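Local coordinates for protein alpha-toxin (PDB 2VK9) that is a large clostridial toxin whose catalytic domain is built on the GT-A glycosyltransferase fold, at residues A[290-295]-A[353-358]; A[309-314]-A[514-519]; A[314-319]-A[328-333]. All blocks are in the same frame, centred on the assembly; numbering follows the deposited sequence.

Contact 1. Residues A[290-295]-A[353-358]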
ATOM      1  N   GLY A 290       4.345  18.952  -2.991  1.00 33.56           N
ATOM      2  CA  GLY A 290       3.162  19.486  -3.660  1.00 35.25           C
ATOM      3  C   GLY A 290       3.413  20.755  -4.448  1.00 36.46           C
ATOM      4  O   GLY A 290       4.075  21.672  -3.965  1.00 36.50           O
ATOM      5  N   VAL A 291       2.892  20.795  -5.671  1.00 37.99           N
ATOM      6  CA  VAL A 291       3.003  21.980  -6.524  1.00 39.64           C
ATOM      7  C   VAL A 291       1.708  22.783  -6.512  1.00 40.67           C
ATOM      8  O   VAL A 291       0.607  22.222  -6.497  1.00 40.70           O
ATOM      9  CB  VAL A 291       3.406  21.648  -7.992  1.00 39.51           C
ATOM     10  CG1 VAL A 291       4.678  20.801  -8.042  1.00 39.52           C
ATOM     11  CG2 VAL A 291       2.292  20.937  -8.706  1.00 40.17           C
ATOM     12  N   ASN A 292       1.859  24.100  -6.522  1.00 42.12           N
ATOM     13  CA  ASN A 292       0.735  25.019  -6.533  1.00 43.68           C
ATOM     14  C   ASN A 292       0.088  25.137  -7.924  1.00 44.73           C
ATOM     15  O   ASN A 292       0.241  26.158  -8.598  1.00 44.93           O
ATOM     16  CB  ASN A 292       1.226  26.383  -6.066  1.00 43.78           C
ATOM     17  CG  ASN A 292       0.141  27.209  -5.442  1.00 44.33           C
ATOM     18  OD1 ASN A 292      -1.008  27.195  -5.890  1.00 45.76           O
ATOM     19  ND2 ASN A 292       0.497  27.946  -4.397  1.00 44.42           N
ATOM     20  N   LEU A 293      -0.636  24.102  -8.347  1.00 46.03           N
ATOM     21  CA  LEU A 293      -1.234  24.065  -9.684  1.00 47.34           C
ATOM     22  C   LEU A 293      -2.303  25.134  -9.950  1.00 48.58           C
ATOM     23  O   LEU A 293      -2.525  25.510 -11.107  1.00 48.83           O
ATOM     24  CB  LEU A 293      -1.798  22.678  -9.995  1.00 47.22           C
ATOM     25  CG  LEU A 293      -0.792  21.567 -10.327  1.00 47.29           C
ATOM     26  CD1 LEU A 293      -1.492  20.226 -10.488  1.00 46.50           C
ATOM     27  CD2 LEU A 293       0.064  21.892 -11.557  1.00 46.50           C
ATOM     28  N   SER A 294      -2.954  25.621  -8.891  1.00 49.95           N
ATOM     29  CA  SER A 294      -3.942  26.696  -9.015  1.00 51.10           C
ATOM     30  C   SER A 294      -3.433  27.880  -9.832  1.00 51.95           C
ATOM     31  O   SER A 294      -4.124  28.360 -10.731  1.00 52.24           O
ATOM     32  CB  SER A 294      -4.394  27.182  -7.640  1.00 51.02           C
ATOM     33  OG  SER A 294      -5.473  26.395  -7.177  1.00 51.59           O
ATOM     34  N   LEU A 295      -2.221  28.337  -9.531  1.00 52.79           N
ATOM     35  CA  LEU A 295      -1.670  29.529 -10.167  1.00 53.70           C
ATOM     36  C   LEU A 295      -1.691  29.452 -11.695  1.00 54.37           C
ATOM     37  O   LEU A 295      -1.712  30.475 -12.379  1.00 54.27           O
ATOM     38  CB  LEU A 295      -0.255  29.808  -9.640  1.00 53.66           C
ATOM     39  CG  LEU A 295      -0.109  29.985  -8.119  1.00 53.44           C
ATOM     40  CD1 LEU A 295       1.356  29.985  -7.707  1.00 53.50           C
ATOM     41  CD2 LEU A 295      -0.801  31.251  -7.635  1.00 53.06           C
ATOM     42  N   ILE A 353       9.768  31.031  -5.945  1.00 54.31           N
ATOM     43  CA  ILE A 353       9.942  29.579  -5.843  1.00 53.35           C
ATOM     44  C   ILE A 353       9.082  28.922  -4.754  1.00 52.58           C
ATOM     45  O   ILE A 353       8.581  27.814  -4.937  1.00 52.42           O
ATOM     46  CB  ILE A 353      11.435  29.215  -5.670  1.00 53.45           C
ATOM     47  CG1 ILE A 353      11.718  27.818  -6.220  1.00 53.86           C
ATOM     48  CG2 ILE A 353      11.904  29.393  -4.215  1.00 53.12           C
ATOM     49  CD1 ILE A 353      13.160  27.676  -6.724  1.00 55.49           C
ATOM     50  N   ASN A 354       8.916  29.620  -3.631  1.00 51.62           N
ATOM     51  CA  ASN A 354       8.145  29.119  -2.496  1.00 50.70           C
ATOM     52  C   ASN A 354       6.659  29.376  -2.680  1.00 50.20           C
ATOM     53  O   ASN A 354       5.822  28.954  -1.884  1.00 50.20           O
ATOM     54  CB  ASN A 354       8.656  29.740  -1.197  1.00 50.55           C
ATOM     55  CG  ASN A 354      10.097  29.368  -0.913  1.00 50.11           C
ATOM     56  OD1 ASN A 354      10.448  28.186  -0.852  1.00 48.87           O
ATOM     57  ND2 ASN A 354      10.944  30.378  -0.742  1.00 49.97           N
ATOM     58  N   ASP A 355       6.342  30.071  -3.758  1.00 49.52           N
ATOM     59  CA  ASP A 355       4.979  30.299  -4.147  1.00 48.92           C
ATOM     60  C   ASP A 355       4.533  29.133  -5.042  1.00 47.73           C
ATOM     61  O   ASP A 355       3.341  28.824  -5.139  1.00 47.62           O
ATOM     62  CB  ASP A 355       4.913  31.638  -4.878  1.00 49.60           C
ATOM     63  CG  ASP A 355       3.500  32.161  -5.036  1.00 52.23           C
ATOM     64  OD1 ASP A 355       2.534  31.416  -4.732  1.00 55.03           O
ATOM     65  OD2 ASP A 355       3.357  33.330  -5.481  1.00 54.64           O
ATOM     66  N   LEU A 356       5.506  28.469  -5.664  1.00 46.19           N
ATOM     67  CA  LEU A 356       5.242  27.404  -6.631  1.00 44.60           C
ATOM     68  C   LEU A 356       5.220  26.016  -6.009  1.00 43.62           C
ATOM     69  O   LEU A 356       4.338  25.212  -6.307  1.00 43.54           O
ATOM     70  CB  LEU A 356       6.290  27.443  -7.740  1.00 44.66           C
ATOM     71  CG  LEU A 356       6.213  28.612  -8.719  1.00 44.24           C
ATOM     72  CD1 LEU A 356       7.577  28.875  -9.324  1.00 43.76           C
ATOM     73  CD2 LEU A 356       5.187  28.320  -9.792  1.00 43.61           C
ATOM     74  N   ILE A 357       6.210  25.740  -5.163  1.00 42.34           N
ATOM     75  CA  ILE A 357       6.322  24.460  -4.474  1.00 41.09           C
ATOM     76  C   ILE A 357       5.897  24.645  -3.025  1.00 40.44           C
ATOM     77  O   ILE A 357       6.364  25.559  -2.348  1.00 40.60           O
ATOM     78  CB  ILE A 357       7.772  23.894  -4.513  1.00 40.97           C
ATOM     79  CG1 ILE A 357       8.341  23.860  -5.939  1.00 40.12           C
ATOM     80  CG2 ILE A 357       7.841  22.517  -3.861  1.00 40.95           C
ATOM     81  CD1 ILE A 357       7.554  23.022  -6.927  1.00 39.61           C
ATOM     82  N   LEU A 358       5.014  23.771  -2.559  1.00 39.42           N
ATOM     83  CA  LEU A 358       4.466  23.866  -1.212  1.00 38.64           C
ATOM     84  C   LEU A 358       5.271  23.025  -0.197  1.00 37.71           C
ATOM     85  O   LEU A 358       5.669  21.894  -0.502  1.00 37.88           O
ATOM     86  CB  LEU A 358       2.983  23.469  -1.227  1.00 38.51           C
ATOM     87  CG  LEU A 358       1.962  24.560  -1.603  1.00 39.10           C
ATOM     88  CD1 LEU A 358       2.202  25.175  -2.967  1.00 39.21           C
ATOM     89  CD2 LEU A 358       0.538  24.037  -1.542  1.00 39.11           C
TER
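An isolated antiparallel beta bridge pairs V291 with I357, joining the loop after strand 280-283 to the residues that follow the short, weakly bonded helix around 353-356. The two form a non-hydrogen-bonded pair, so their neighbours make the bonds: L358 N donates to G290 O at 2.7 Å, nearly along the C=O axis, and N292 N donates to L356 O, also at 2.7 Å, tilted 18° from the carbonyl plane. Beta-branched V291 and I357 suit this extended backbone, and the two side chains cross obliquely, V291 CG1 3.8 Å from I357 CD1. At N292 the chain turns sharply out of the bridge in an inverse gamma turn. Its CG stands anti to the backbone N (chi1 -154°), on the side of the other segment, and ND2 makes a weak bond to D355 O at 3.1 Å. L358 CD1 covers the same asparagine, 3.5 Å from its CB, while L295 CD1 comes within 3.4 Å of D355 O. V291 also touches F514 and F315, and I357 packs on I318 of helix 307-321. Two nearly straight main-chain bonds thus close the bridge, N292 ND2 adds a weak third, and leucine, valine and isoleucine cover the join with apolar groups.

Contact 2. Residues A[309-314]-A[514-519]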
ATOM      1  N   TYR A 309      -0.702  14.536 -18.024  1.00 53.18           N
ATOM      2  CA  TYR A 309       0.486  14.968 -18.772  1.00 51.67           C
ATOM      3  C   TYR A 309       0.632  16.484 -18.819  1.00 50.54           C
ATOM      4  O   TYR A 309       1.742  17.002 -18.837  1.00 50.44           O
ATOM      5  CB  TYR A 309       0.503  14.381 -20.187  1.00 51.94           C
ATOM      6  CG  TYR A 309       0.493  12.866 -20.248  1.00 52.26           C
ATOM      7  CD1 TYR A 309       1.083  12.097 -19.240  1.00 52.48           C
ATOM      8  CD2 TYR A 309      -0.087  12.197 -21.327  1.00 52.94           C
ATOM      9  CE1 TYR A 309       1.073  10.706 -19.292  1.00 52.41           C
ATOM     10  CE2 TYR A 309      -0.098  10.801 -21.393  1.00 52.72           C
ATOM     11  CZ  TYR A 309       0.486  10.069 -20.370  1.00 52.73           C
ATOM     12  OH  TYR A 309       0.484   8.699 -20.419  1.00 53.03           O
ATOM     13  N   TRP A 310      -0.493  17.190 -18.829  1.00 49.30           N
ATOM     14  CA  TRP A 310      -0.501  18.650 -18.740  1.00 47.99           C
ATOM     15  C   TRP A 310       0.159  19.110 -17.430  1.00 47.30           C
ATOM     16  O   TRP A 310       1.056  19.963 -17.438  1.00 46.84           O
ATOM     17  CB  TRP A 310      -1.943  19.180 -18.899  1.00 47.81           C
ATOM     18  CG  TRP A 310      -2.154  20.626 -18.547  1.00 47.44           C
ATOM     19  CD1 TRP A 310      -2.917  21.110 -17.523  1.00 47.63           C
ATOM     20  CD2 TRP A 310      -1.601  21.775 -19.212  1.00 47.15           C
ATOM     21  NE1 TRP A 310      -2.872  22.490 -17.504  1.00 47.67           N
ATOM     22  CE2 TRP A 310      -2.068  22.922 -18.525  1.00 47.02           C
ATOM     23  CE3 TRP A 310      -0.754  21.946 -20.314  1.00 47.15           C
ATOM     24  CZ2 TRP A 310      -1.718  24.217 -18.904  1.00 46.99           C
ATOM     25  CZ3 TRP A 310      -0.406  23.238 -20.691  1.00 47.61           C
ATOM     26  CH2 TRP A 310      -0.892  24.358 -19.986  1.00 47.41           C
ATOM     27  N   GLU A 311      -0.267  18.513 -16.317  1.00 46.51           N
ATOM     28  CA  GLU A 311       0.259  18.866 -15.003  1.00 45.70           C
ATOM     29  C   GLU A 311       1.703  18.419 -14.845  1.00 44.97           C
ATOM     30  O   GLU A 311       2.515  19.135 -14.248  1.00 45.00           O
ATOM     31  CB  GLU A 311      -0.617  18.297 -13.896  1.00 45.88           C
ATOM     32  CG  GLU A 311      -2.021  18.886 -13.883  1.00 46.86           C
ATOM     33  CD  GLU A 311      -3.001  18.102 -13.021  1.00 48.09           C
ATOM     34  OE1 GLU A 311      -2.794  16.887 -12.801  1.00 48.15           O
ATOM     35  OE2 GLU A 311      -3.996  18.706 -12.571  1.00 49.31           O
ATOM     36  N   ALA A 312       2.031  17.251 -15.394  1.00 43.74           N
ATOM     37  CA  ALA A 312       3.424  16.817 -15.462  1.00 42.76           C
ATOM     38  C   ALA A 312       4.276  17.897 -16.126  1.00 42.09           C
ATOM     39  O   ALA A 312       5.330  18.271 -15.612  1.00 42.07           O
ATOM     40  CB  ALA A 312       3.543  15.507 -16.209  1.00 42.67           C
ATOM     41  N   ALA A 313       3.785  18.411 -17.250  1.00 41.31           N
ATOM     42  CA  ALA A 313       4.466  19.449 -18.029  1.00 40.49           C
ATOM     43  C   ALA A 313       4.675  20.762 -17.271  1.00 39.81           C
ATOM     44  O   ALA A 313       5.748  21.361 -17.361  1.00 39.52           O
ATOM     45  CB  ALA A 313       3.713  19.697 -19.318  1.00 40.60           C
ATOM     46  N   ILE A 314       3.647  21.200 -16.538  1.00 39.20           N
ATOM     47  CA  ILE A 314       3.755  22.352 -15.631  1.00 38.60           C
ATOM     48  C   ILE A 314       4.997  22.196 -14.755  1.00 38.32           C
ATOM     49  O   ILE A 314       5.826  23.102 -14.678  1.00 38.31           O
ATOM     50  CB  ILE A 314       2.508  22.505 -14.688  1.00 38.67           C
ATOM     51  CG1 ILE A 314       1.186  22.570 -15.475  1.00 38.82           C
ATOM     52  CG2 ILE A 314       2.669  23.697 -13.728  1.00 37.84           C
ATOM     53  CD1 ILE A 314       0.888  23.902 -16.149  1.00 39.29           C
ATOM     54  N   PHE A 514       2.900  15.769  -4.846  1.00 33.59           N
ATOM     55  CA  PHE A 514       2.721  15.805  -6.287  1.00 33.70           C
ATOM     56  C   PHE A 514       3.021  14.416  -6.838  1.00 33.85           C
ATOM     57  O   PHE A 514       4.077  13.855  -6.556  1.00 33.89           O
ATOM     58  CB  PHE A 514       3.656  16.855  -6.887  1.00 33.50           C
ATOM     59  CG  PHE A 514       3.493  17.056  -8.366  1.00 33.69           C
ATOM     60  CD1 PHE A 514       2.268  17.433  -8.908  1.00 34.12           C
ATOM     61  CD2 PHE A 514       4.580  16.898  -9.215  1.00 33.98           C
ATOM     62  CE1 PHE A 514       2.123  17.631 -10.273  1.00 34.33           C
ATOM     63  CE2 PHE A 514       4.448  17.091 -10.576  1.00 34.50           C
ATOM     64  CZ  PHE A 514       3.215  17.464 -11.110  1.00 34.82           C
ATOM     65  N   SER A 515       2.089  13.863  -7.612  1.00 34.29           N
ATOM     66  CA  SER A 515       2.207  12.490  -8.124  1.00 34.57           C
ATOM     67  C   SER A 515       2.370  12.393  -9.652  1.00 35.18           C
ATOM     68  O   SER A 515       2.491  11.297 -10.203  1.00 35.20           O
ATOM     69  CB  SER A 515       1.012  11.647  -7.654  1.00 34.33           C
ATOM     70  OG  SER A 515      -0.206  12.163  -8.159  1.00 33.57           O
ATOM     71  N   LYS A 516       2.380  13.530 -10.339  1.00 35.90           N
ATOM     72  CA  LYS A 516       2.482  13.515 -11.793  1.00 36.92           C
ATOM     73  C   LYS A 516       3.941  13.669 -12.219  1.00 37.61           C
ATOM     74  O   LYS A 516       4.340  14.668 -12.826  1.00 37.74           O
ATOM     75  CB  LYS A 516       1.588  14.589 -12.424  1.00 37.00           C
ATOM     76  CG  LYS A 516       0.161  14.684 -11.871  1.00 37.53           C
ATOM     77  CD  LYS A 516      -0.557  13.330 -11.834  1.00 38.74           C
ATOM     78  CE  LYS A 516      -2.066  13.470 -11.629  1.00 38.95           C
ATOM     79  NZ  LYS A 516      -2.457  14.632 -10.781  1.00 38.58           N
ATOM     80  N   THR A 517       4.739  12.667 -11.879  1.00 38.50           N
ATOM     81  CA  THR A 517       6.174  12.735 -12.084  1.00 39.29           C
ATOM     82  C   THR A 517       6.593  11.656 -13.059  1.00 40.36           C
ATOM     83  O   THR A 517       5.893  10.656 -13.223  1.00 40.58           O
ATOM     84  CB  THR A 517       6.926  12.523 -10.770  1.00 39.03           C
ATOM     85  OG1 THR A 517       6.676  11.198 -10.300  1.00 38.73           O
ATOM     86  CG2 THR A 517       6.458  13.508  -9.726  1.00 38.57           C
ATOM     87  N   HIS A 518       7.741  11.851 -13.693  1.00 41.62           N
ATOM     88  CA  HIS A 518       8.250  10.891 -14.664  1.00 43.11           C
ATOM     89  C   HIS A 518       8.342   9.478 -14.105  1.00 44.44           C
ATOM     90  O   HIS A 518       7.853   8.538 -14.724  1.00 44.69           O
ATOM     91  CB  HIS A 518       9.607  11.335 -15.207  1.00 42.83           C
ATOM     92  CG  HIS A 518       9.565  12.651 -15.908  1.00 42.16           C
ATOM     93  ND1 HIS A 518      10.702  13.351 -16.240  1.00 42.17           N
ATOM     94  CD2 HIS A 518       8.521  13.406 -16.324  1.00 41.71           C
ATOM     95  CE1 HIS A 518      10.361  14.475 -16.845  1.00 42.16           C
ATOM     96  NE2 HIS A 518       9.042  14.535 -16.901  1.00 41.90           N
ATOM     97  N   ASP A 519       8.956   9.334 -12.933  1.00 46.14           N
ATOM     98  CA  ASP A 519       9.130   8.021 -12.328  1.00 47.91           C
ATOM     99  C   ASP A 519       7.792   7.392 -11.933  1.00 49.13           C
ATOM    100  O   ASP A 519       7.684   6.177 -11.848  1.00 49.15           O
ATOM    101  CB  ASP A 519      10.090   8.085 -11.132  1.00 48.01           C
ATOM    102  CG  ASP A 519      11.563   8.140 -11.548  1.00 48.43           C
ATOM    103  OD1 ASP A 519      11.894   8.805 -12.555  1.00 49.56           O
ATOM    104  OD2 ASP A 519      12.402   7.524 -10.852  1.00 48.44           O
TER
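E311, on helix 307-321, and K516 meet in a salt bridge. K516 NZ lies 3.0 Å from E311 OE1, approaching on the syn side but 25° out of the carboxylate plane. The lysine chain bends twice, at chi2 (-51°), which places CD, and at chi4 (-33°), which places NZ; its CG and CE both lie close to the same oxygen, whereas the glutamate chain runs extended beyond CG. The backbone makes an inverse gamma turn about K516, and the lysine's own carbonyl is met by a CA-H···O contact, A312 CA to K516 O at 3.5 Å. Alanine suits this spot, since its small side chain lets the two backbones come close. F514 brings its ring edge to the helix, CZ 3.6 Å from E311 O, and one ring face lies under K516 N. Further on, T517 stands at the N-cap of helix 518-523: OG1 bonds to D286 O and, weakly, to E520 N. H518 is held through its backbone, N to Y328 OH. The contact therefore seats the turn before helix 518-523 against helix 307-321, with Y116 of helix 111-123 touching T517 and H518, and F521 of helix 518-523 packing on A312 and K516.

Contact 3. Residues A[314-319]-A[328-333]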
ATOM      1  N   ILE A 314       3.647  21.200 -16.538  1.00 39.20           N
ATOM      2  CA  ILE A 314       3.755  22.352 -15.631  1.00 38.60           C
ATOM      3  C   ILE A 314       4.997  22.196 -14.755  1.00 38.32           C
ATOM      4  O   ILE A 314       5.826  23.102 -14.678  1.00 38.31           O
ATOM      5  CB  ILE A 314       2.508  22.505 -14.688  1.00 38.67           C
ATOM      6  CG1 ILE A 314       1.186  22.570 -15.475  1.00 38.82           C
ATOM      7  CG2 ILE A 314       2.669  23.697 -13.728  1.00 37.84           C
ATOM      8  CD1 ILE A 314       0.888  23.902 -16.149  1.00 39.29           C
ATOM      9  N   PHE A 315       5.133  21.041 -14.104  1.00 37.87           N
ATOM     10  CA  PHE A 315       6.253  20.839 -13.189  1.00 37.26           C
ATOM     11  C   PHE A 315       7.622  20.797 -13.861  1.00 37.20           C
ATOM     12  O   PHE A 315       8.598  21.295 -13.286  1.00 37.33           O
ATOM     13  CB  PHE A 315       6.079  19.613 -12.304  1.00 36.88           C
ATOM     14  CG  PHE A 315       7.235  19.395 -11.391  1.00 36.24           C
ATOM     15  CD1 PHE A 315       7.503  20.300 -10.372  1.00 35.75           C
ATOM     16  CD2 PHE A 315       8.093  18.324 -11.581  1.00 35.91           C
ATOM     17  CE1 PHE A 315       8.591  20.126  -9.543  1.00 35.63           C
ATOM     18  CE2 PHE A 315       9.192  18.145 -10.753  1.00 35.71           C
ATOM     19  CZ  PHE A 315       9.439  19.045  -9.732  1.00 35.73           C
ATOM     20  N   GLU A 316       7.700  20.207 -15.054  1.00 36.81           N
ATOM     21  CA  GLU A 316       8.939  20.232 -15.843  1.00 36.86           C
ATOM     22  C   GLU A 316       9.443  21.667 -16.038  1.00 36.50           C
ATOM     23  O   GLU A 316      10.654  21.924 -16.029  1.00 36.11           O
ATOM     24  CB  GLU A 316       8.733  19.574 -17.204  1.00 36.96           C
ATOM     25  CG  GLU A 316       8.281  18.130 -17.137  1.00 37.44           C
ATOM     26  CD  GLU A 316       8.001  17.529 -18.502  1.00 37.59           C
ATOM     27  OE1 GLU A 316       7.780  18.279 -19.479  1.00 39.05           O
ATOM     28  OE2 GLU A 316       7.992  16.288 -18.597  1.00 38.85           O
ATOM     29  N   ALA A 317       8.498  22.592 -16.199  1.00 36.25           N
ATOM     30  CA  ALA A 317       8.799  24.007 -16.346  1.00 36.32           C
ATOM     31  C   ALA A 317       9.370  24.582 -15.068  1.00 36.32           C
ATOM     32  O   ALA A 317      10.376  25.284 -15.100  1.00 36.66           O
ATOM     33  CB  ALA A 317       7.556  24.769 -16.748  1.00 36.47           C
ATOM     34  N   ILE A 318       8.728  24.287 -13.942  1.00 36.22           N
ATOM     35  CA  ILE A 318       9.243  24.727 -12.656  1.00 36.13           C
ATOM     36  C   ILE A 318      10.613  24.124 -12.441  1.00 36.27           C
ATOM     37  O   ILE A 318      11.568  24.852 -12.198  1.00 36.05           O
ATOM     38  CB  ILE A 318       8.320  24.349 -11.484  1.00 36.19           C
ATOM     39  CG1 ILE A 318       6.959  25.036 -11.644  1.00 36.09           C
ATOM     40  CG2 ILE A 318       8.974  24.745 -10.162  1.00 35.43           C
ATOM     41  CD1 ILE A 318       5.872  24.491 -10.761  1.00 35.50           C
ATOM     42  N   ALA A 319      10.707  22.798 -12.563  1.00 36.67           N
ATOM     43  CA  ALA A 319      11.957  22.082 -12.302  1.00 37.16           C
ATOM     44  C   ALA A 319      13.099  22.721 -13.065  1.00 37.64           C
ATOM     45  O   ALA A 319      14.150  23.003 -12.489  1.00 37.32           O
ATOM     46  CB  ALA A 319      11.831  20.608 -12.653  1.00 36.83           C
ATOM     47  N   TYR A 328      15.761  16.336 -15.408  1.00 45.55           N
ATOM     48  CA  TYR A 328      14.319  16.260 -15.567  1.00 45.33           C
ATOM     49  C   TYR A 328      13.924  16.908 -16.887  1.00 45.44           C
ATOM     50  O   TYR A 328      13.537  18.081 -16.916  1.00 45.11           O
ATOM     51  CB  TYR A 328      13.623  16.920 -14.377  1.00 45.28           C
ATOM     52  CG  TYR A 328      12.256  16.359 -14.067  1.00 44.73           C
ATOM     53  CD1 TYR A 328      11.103  17.031 -14.466  1.00 44.83           C
ATOM     54  CD2 TYR A 328      12.112  15.163 -13.368  1.00 43.59           C
ATOM     55  CE1 TYR A 328       9.842  16.528 -14.180  1.00 44.58           C
ATOM     56  CE2 TYR A 328      10.858  14.650 -13.080  1.00 43.83           C
ATOM     57  CZ  TYR A 328       9.728  15.341 -13.488  1.00 44.39           C
ATOM     58  OH  TYR A 328       8.478  14.853 -13.209  1.00 44.95           O
ATOM     59  N   PRO A 329      14.049  16.144 -17.995  1.00 45.77           N
ATOM     60  CA  PRO A 329      13.765  16.621 -19.359  1.00 46.21           C
ATOM     61  C   PRO A 329      12.302  17.026 -19.592  1.00 46.80           C
ATOM     62  O   PRO A 329      11.416  16.595 -18.850  1.00 46.98           O
ATOM     63  CB  PRO A 329      14.132  15.419 -20.234  1.00 46.16           C
ATOM     64  CG  PRO A 329      14.097  14.250 -19.332  1.00 45.56           C
ATOM     65  CD  PRO A 329      14.509  14.743 -17.995  1.00 45.46           C
ATOM     66  N   TYR A 330      12.062  17.851 -20.613  1.00 47.47           N
ATOM     67  CA  TYR A 330      10.702  18.248 -21.002  1.00 48.11           C
ATOM     68  C   TYR A 330       9.984  17.133 -21.767  1.00 49.04           C
ATOM     69  O   TYR A 330       9.544  17.335 -22.897  1.00 49.48           O
ATOM     70  CB  TYR A 330      10.738  19.507 -21.864  1.00 47.56           C
ATOM     71  CG  TYR A 330      10.914  20.795 -21.103  1.00 46.79           C
ATOM     72  CD1 TYR A 330      12.151  21.421 -21.037  1.00 46.14           C
ATOM     73  CD2 TYR A 330       9.833  21.403 -20.465  1.00 46.32           C
ATOM     74  CE1 TYR A 330      12.310  22.620 -20.346  1.00 46.13           C
ATOM     75  CE2 TYR A 330       9.979  22.598 -19.771  1.00 45.59           C
ATOM     76  CZ  TYR A 330      11.219  23.201 -19.712  1.00 45.87           C
ATOM     77  OH  TYR A 330      11.371  24.381 -19.023  1.00 46.00           O
ATOM     78  N   LYS A 331       9.870  15.959 -21.152  1.00 50.07           N
ATOM     79  CA  LYS A 331       9.261  14.797 -21.796  1.00 51.20           C
ATOM     80  C   LYS A 331       7.768  15.001 -22.122  1.00 52.07           C
ATOM     81  O   LYS A 331       7.269  14.495 -23.127  1.00 52.47           O
ATOM     82  CB  LYS A 331       9.495  13.524 -20.954  1.00 51.09           C
ATOM     83  CG  LYS A 331       8.587  12.345 -21.303  1.00 51.53           C
ATOM     84  CD  LYS A 331       9.162  10.999 -20.891  1.00 52.48           C
ATOM     85  CE  LYS A 331       8.178   9.869 -21.245  1.00 53.26           C
ATOM     86  NZ  LYS A 331       8.798   8.504 -21.257  1.00 53.66           N
ATOM     87  N   TYR A 332       7.060  15.753 -21.289  1.00 53.01           N
ATOM     88  CA  TYR A 332       5.628  15.918 -21.486  1.00 54.01           C
ATOM     89  C   TYR A 332       5.272  17.307 -21.994  1.00 55.06           C
ATOM     90  O   TYR A 332       4.098  17.613 -22.203  1.00 55.15           O
ATOM     91  CB  TYR A 332       4.854  15.552 -20.211  1.00 53.77           C
ATOM     92  CG  TYR A 332       5.023  14.096 -19.823  1.00 53.15           C
ATOM     93  CD1 TYR A 332       5.963  13.712 -18.869  1.00 52.32           C
ATOM     94  CD2 TYR A 332       4.261  13.100 -20.430  1.00 52.41           C
ATOM     95  CE1 TYR A 332       6.128  12.382 -18.529  1.00 51.54           C
ATOM     96  CE2 TYR A 332       4.422  11.765 -20.088  1.00 51.23           C
ATOM     97  CZ  TYR A 332       5.353  11.419 -19.142  1.00 50.84           C
ATOM     98  OH  TYR A 332       5.513  10.105 -18.800  1.00 51.05           O
ATOM     99  N   MET A 333       6.288  18.138 -22.206  1.00 56.36           N
ATOM    100  CA  MET A 333       6.087  19.446 -22.819  1.00 57.80           C
ATOM    101  C   MET A 333       6.371  19.420 -24.330  1.00 59.11           C
ATOM    102  O   MET A 333       6.237  20.447 -25.010  1.00 59.24           O
ATOM    103  CB  MET A 333       6.937  20.507 -22.126  1.00 57.44           C
ATOM    104  CG  MET A 333       6.592  21.928 -22.514  1.00 57.02           C
ATOM    105  SD  MET A 333       5.773  22.876 -21.222  1.00 57.30           S
ATOM    106  CE  MET A 333       4.115  22.239 -21.238  1.00 57.77           C
TER
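F315 points its edge at the face of Y328 in an offset edge-to-face pair, centroids 5.4 Å apart and planes at 75°. F315 CE2 lies over that face, Y328 CZ sits in plane at the F315 edge, and A319 CB lies 4.0 Å above one face of F315, offset toward its rim. Around Y332, K331 CG lies over one face, also toward the rim, and E316 OE2 comes up at the edge, 3.3 Å from CD1; Y309 stacks on the same ring. H518 likewise stacks with Y328. Between the aromatics runs E316, its chain extended beyond CG and its carboxylate plane 80° from the Y328 ring. This reach lets OE2 accept Y332 N through the syn lone pair at 2.9 Å, with a weak second bond from the same N to OE1 at 3.2 Å. OE2 also takes a bond from H518 NE2, which would probably favour the charged form of this buried acid. Y330, in an inverse gamma turn, lies against the helix backbone, OH 3.7 Å from A317 CA, and receives K341 as a cation-pi partner. The arrangement is a loop linking helices 307-321 and 338-349 within the catalytic domain, folded back on the first helix, whose glutamate accepts a backbone N-H of the loop.

In the fold
Helix 307-321 is common to contacts 2 and 3, which share I314 and have centres 8 Å apart; contact 1 lies about 13 Å from contact 2 and 14 Å from contact 3, centre to centre. Along the chain, contact 3 is nested within the loops closed by the other two, whereas contacts 1 and 2 cross. A polar link joins 2 and 3 through H518, NE2 2.7 Å from E316 OE2. Contact 1 meets both by apolar packing, with V291 CG2 3.5 Å from F514 CD1 and I357 CD1 3.9 Å from I318 CG2. No ligand marks a site, though T517 OG1 bonds to the main-chain O of D286, in Asp-Leu-Asp, probably the GT-A DXD motif.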